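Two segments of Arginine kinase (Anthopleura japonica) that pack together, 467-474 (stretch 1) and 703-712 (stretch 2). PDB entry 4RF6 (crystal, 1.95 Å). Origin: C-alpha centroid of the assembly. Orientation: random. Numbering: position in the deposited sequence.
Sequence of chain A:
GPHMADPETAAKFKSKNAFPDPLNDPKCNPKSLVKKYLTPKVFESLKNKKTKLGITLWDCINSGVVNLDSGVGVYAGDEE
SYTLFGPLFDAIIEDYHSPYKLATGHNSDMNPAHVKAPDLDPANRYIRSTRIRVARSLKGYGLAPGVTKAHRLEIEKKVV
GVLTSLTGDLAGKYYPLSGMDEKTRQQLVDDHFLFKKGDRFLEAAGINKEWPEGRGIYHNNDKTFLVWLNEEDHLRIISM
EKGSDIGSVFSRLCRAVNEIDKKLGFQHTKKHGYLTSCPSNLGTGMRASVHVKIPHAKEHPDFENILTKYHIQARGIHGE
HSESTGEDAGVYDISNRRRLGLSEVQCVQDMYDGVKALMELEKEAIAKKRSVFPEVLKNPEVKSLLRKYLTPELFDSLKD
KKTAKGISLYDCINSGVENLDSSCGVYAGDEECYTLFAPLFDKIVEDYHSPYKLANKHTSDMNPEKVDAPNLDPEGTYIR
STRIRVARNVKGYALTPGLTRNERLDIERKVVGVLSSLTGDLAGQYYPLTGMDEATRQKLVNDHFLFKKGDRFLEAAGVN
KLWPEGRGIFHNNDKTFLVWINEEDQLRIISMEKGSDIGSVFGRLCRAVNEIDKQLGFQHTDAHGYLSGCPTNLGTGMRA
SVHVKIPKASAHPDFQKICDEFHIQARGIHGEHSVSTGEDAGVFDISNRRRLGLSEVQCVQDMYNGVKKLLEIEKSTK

Stretch 1 467-474: VDAPNLDP
Stretch 2 (703-712) MYNGVKKLLE

The most unusual feature of this contact is a very short hydrogen bond: Tyr-704 OH donates to the backbone carbonyl Pro-470 O at 2.5 Å, and it is the sole hydrogen bond between the two stretches. The acceptor lies at the edge of the tyrosine ring, near its plane, as expected for a phenol hydroxyl reaching a lone pair. Pro-470 N also approaches Tyr-704 OH, at 3.3 Å, but a proline nitrogen has no hydrogen to give, so this proximity is packing alone.

Stretch 2 is helical throughout, 703-712, and is an internal portion of a longer helix. Its phi/psi values cluster around -64/-42, and successive i to i+4 bonds confirm the form, from Val-707 N to Met-703 O (3.0 Å) through Leu-711 N to Val-707 O (2.8 Å) and Glu-712 N to Lys-708 O (3.0 Å). Stretch 1 has no regular secondary structure. It is extended from Val-467 (-94/125) through Asp-468 (-104/100), Ala-469 (-140/76), Pro-470 (-59/135) and Asn-471 (-54/123), turns at Leu-472 (-70/-51), and continues through Asp-473 (-136/69) to Pro-474 (-48/-28). The register is set by two CA pairs, Ala-469 CA to Tyr-704 CA at 6.6 Å and Leu-472 CA to Lys-708 CA at 6.7 Å. Three residues of loop thus accompany four of helix, and both chains advance in the same sense. The buried surface totals 389 Å².

Tyr-704 (chi1 178°, t; chi2 85°) points toward the loop, which wraps around its ring. Ala-469 covers one face: its CA sits 3.7 Å from the ring centroid, only 16° off the normal, a CH-pi contact, while Ala-469 CB lies 3.4 Å from Tyr-704 CD1. Asp-468 O is over the same face, 3.8 Å from Tyr-704 CE2. Pro-470, its ring C-gamma exo, adds an apolar contact from CD to Tyr-704 CZ at 3.8 Å.

Leu-472 (chi1 -71°, m; chi2 -176°, t) points toward the helix and has the largest covered area of any residue here, 118 Å². It meets the tyrosine obliquely, with CG 3.4 Å from Tyr-704 CE1 and CD2 3.3 Å from Tyr-704 OH. One turn along, Leu-472 CD1 is 3.6 Å from Val-707 CG1 (chi1 173°, t), and another turn on, Leu-472 CB is 3.7 Å from Leu-711 CD1 (chi1 -92°, between wells; chi2 -165°, t). The spacing 704, 707, 711 places these three side chains along one helical flank, so a single leucine can contact all of them.

Lys-708 leaves sideways in an extended chain (chi1 to chi3 t, chi4 m). Its CG is 3.9 Å from Leu-472 CD2, but its end leads away from the loop, and Lys-708 NZ forms a salt bridge with Glu-712 OE2 at 3.1 Å. Asp-473 (chi1 -174°, t) closes the contact through CB, 4.1 Å from Leu-711 CD1, while its carboxylate oxygens are hydrogen-bonded elsewhere in the structure.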

# COMPACT_ATOMS: atom_id res chain seq x y z
N VAL A 467 -37.71 -17.86 -9.38
CA VAL A 467 -37.51 -18.98 -8.46
C VAL A 467 -38.77 -19.27 -7.64
O VAL A 467 -39.31 -18.38 -6.98
CB VAL A 467 -36.34 -18.72 -7.50
CG1 VAL A 467 -36.28 -19.81 -6.44
CG2 VAL A 467 -35.03 -18.67 -8.28
N ASP A 468 -39.24 -20.52 -7.69
CA ASP A 468 -40.41 -20.94 -6.93
C ASP A 468 -39.94 -21.76 -5.73
O ASP A 468 -39.63 -22.95 -5.86
CB ASP A 468 -41.33 -21.78 -7.82
CG ASP A 468 -42.74 -21.90 -7.27
OD1 ASP A 468 -42.90 -22.06 -6.04
OD2 ASP A 468 -43.69 -21.85 -8.08
N ALA A 469 -39.88 -21.13 -4.56
CA ALA A 469 -39.29 -21.77 -3.38
C ALA A 469 -40.04 -21.52 -2.08
O ALA A 469 -39.60 -20.72 -1.25
CB ALA A 469 -37.82 -21.34 -3.24
N PRO A 470 -41.18 -22.20 -1.88
CA PRO A 470 -41.86 -22.14 -0.58
C PRO A 470 -40.92 -22.65 0.52
O PRO A 470 -40.28 -23.68 0.31
CB PRO A 470 -43.05 -23.09 -0.75
CG PRO A 470 -43.29 -23.15 -2.24
CD PRO A 470 -41.92 -23.01 -2.87
N ASN A 471 -40.83 -21.95 1.65
CA ASN A 471 -39.83 -22.25 2.69
C ASN A 471 -39.84 -23.71 3.17
O ASN A 471 -40.86 -24.21 3.64
CB ASN A 471 -39.97 -21.29 3.88
CG ASN A 471 -38.73 -21.27 4.76
OD1 ASN A 471 -37.65 -21.70 4.35
ND2 ASN A 471 -38.88 -20.75 5.97
N LEU A 472 -38.70 -24.37 3.05
CA LEU A 472 -38.60 -25.81 3.29
C LEU A 472 -38.76 -26.24 4.74
O LEU A 472 -39.55 -27.14 5.04
CB LEU A 472 -37.27 -26.34 2.75
CG LEU A 472 -37.17 -26.37 1.23
CD1 LEU A 472 -35.86 -27.00 0.77
CD2 LEU A 472 -38.36 -27.14 0.68
N ASP A 473 -38.01 -25.60 5.63
CA ASP A 473 -37.89 -26.06 7.02
C ASP A 473 -37.98 -24.89 8.01
O ASP A 473 -37.00 -24.56 8.66
CB ASP A 473 -36.56 -26.79 7.19
CG ASP A 473 -36.41 -27.44 8.55
OD1 ASP A 473 -37.42 -27.57 9.27
OD2 ASP A 473 -35.27 -27.83 8.90
N PRO A 474 -39.18 -24.28 8.13
CA PRO A 474 -39.44 -23.14 9.03
C PRO A 474 -38.92 -23.32 10.46
O PRO A 474 -38.61 -22.32 11.11
CB PRO A 474 -40.97 -23.04 9.04
CG PRO A 474 -41.47 -24.30 8.38
CD PRO A 474 -40.40 -24.68 7.42
N MET A 703 -30.98 -26.06 -6.41
CA MET A 703 -30.61 -26.28 -5.01
C MET A 703 -31.86 -26.50 -4.18
O MET A 703 -31.90 -27.39 -3.32
CB MET A 703 -29.82 -25.09 -4.46
CG MET A 703 -29.50 -25.20 -2.97
SD MET A 703 -28.45 -26.62 -2.60
CE MET A 703 -26.99 -26.15 -3.53
N TYR A 704 -32.89 -25.71 -4.44
CA TYR A 704 -34.15 -25.85 -3.72
C TYR A 704 -34.75 -27.22 -3.98
O TYR A 704 -35.18 -27.89 -3.05
CB TYR A 704 -35.15 -24.77 -4.14
CG TYR A 704 -36.48 -24.92 -3.45
CD1 TYR A 704 -36.69 -24.38 -2.19
CD2 TYR A 704 -37.53 -25.62 -4.05
CE1 TYR A 704 -37.89 -24.52 -1.55
CE2 TYR A 704 -38.75 -25.77 -3.41
CZ TYR A 704 -38.92 -25.21 -2.16
OH TYR A 704 -40.11 -25.34 -1.49
N ASN A 705 -34.78 -27.62 -5.25
CA ASN A 705 -35.42 -28.87 -5.64
C ASN A 705 -34.70 -30.07 -5.03
O ASN A 705 -35.34 -30.99 -4.51
CB ASN A 705 -35.47 -28.99 -7.17
CG ASN A 705 -36.45 -28.01 -7.80
OD1 ASN A 705 -37.33 -27.49 -7.12
ND2 ASN A 705 -36.30 -27.77 -9.10
N GLY A 706 -33.37 -30.05 -5.10
CA GLY A 706 -32.55 -31.11 -4.55
C GLY A 706 -32.70 -31.26 -3.05
O GLY A 706 -32.97 -32.36 -2.56
N VAL A 707 -32.53 -30.15 -2.32
CA VAL A 707 -32.68 -30.14 -0.87
C VAL A 707 -34.09 -30.56 -0.44
O VAL A 707 -34.26 -31.24 0.58
CB VAL A 707 -32.33 -28.75 -0.29
CG1 VAL A 707 -32.65 -28.68 1.20
CG2 VAL A 707 -30.85 -28.43 -0.51
N LYS A 708 -35.09 -30.18 -1.23
CA LYS A 708 -36.47 -30.56 -0.95
C LYS A 708 -36.60 -32.08 -0.92
O LYS A 708 -37.21 -32.64 -0.01
CB LYS A 708 -37.39 -29.98 -2.02
CG LYS A 708 -38.89 -30.17 -1.77
CD LYS A 708 -39.69 -29.58 -2.92
CE LYS A 708 -41.11 -29.22 -2.53
NZ LYS A 708 -41.90 -30.41 -2.10
N LYS A 709 -36.02 -32.75 -1.91
CA LYS A 709 -36.07 -34.21 -1.97
C LYS A 709 -35.27 -34.87 -0.85
O LYS A 709 -35.65 -35.93 -0.35
CB LYS A 709 -35.61 -34.70 -3.34
CG LYS A 709 -36.54 -34.28 -4.47
CD LYS A 709 -36.34 -35.14 -5.70
CE LYS A 709 -37.52 -34.97 -6.65
NZ LYS A 709 -37.46 -35.92 -7.80
N LEU A 710 -34.15 -34.25 -0.47
CA LEU A 710 -33.36 -34.74 0.66
C LEU A 710 -34.18 -34.62 1.95
O LEU A 710 -34.11 -35.48 2.82
CB LEU A 710 -32.04 -33.97 0.79
CG LEU A 710 -31.11 -34.07 -0.42
CD1 LEU A 710 -29.85 -33.25 -0.19
CD2 LEU A 710 -30.76 -35.52 -0.71
N LEU A 711 -34.95 -33.54 2.05
CA LEU A 711 -35.80 -33.32 3.22
C LEU A 711 -36.93 -34.33 3.29
O LEU A 711 -37.29 -34.80 4.38
CB LEU A 711 -36.37 -31.91 3.23
CG LEU A 711 -35.54 -30.88 3.98
CD1 LEU A 711 -36.35 -29.62 4.26
CD2 LEU A 711 -35.03 -31.48 5.27
N GLU A 712 -37.50 -34.67 2.14
CA GLU A 712 -38.63 -35.60 2.08
C GLU A 712 -38.24 -36.99 2.60
O GLU A 712 -39.06 -37.70 3.16
CB GLU A 712 -39.21 -35.67 0.67
CG GLU A 712 -40.24 -34.57 0.37
CD GLU A 712 -40.35 -34.22 -1.11
OE1 GLU A 712 -39.56 -34.77 -1.91
OE2 GLU A 712 -41.22 -33.40 -1.46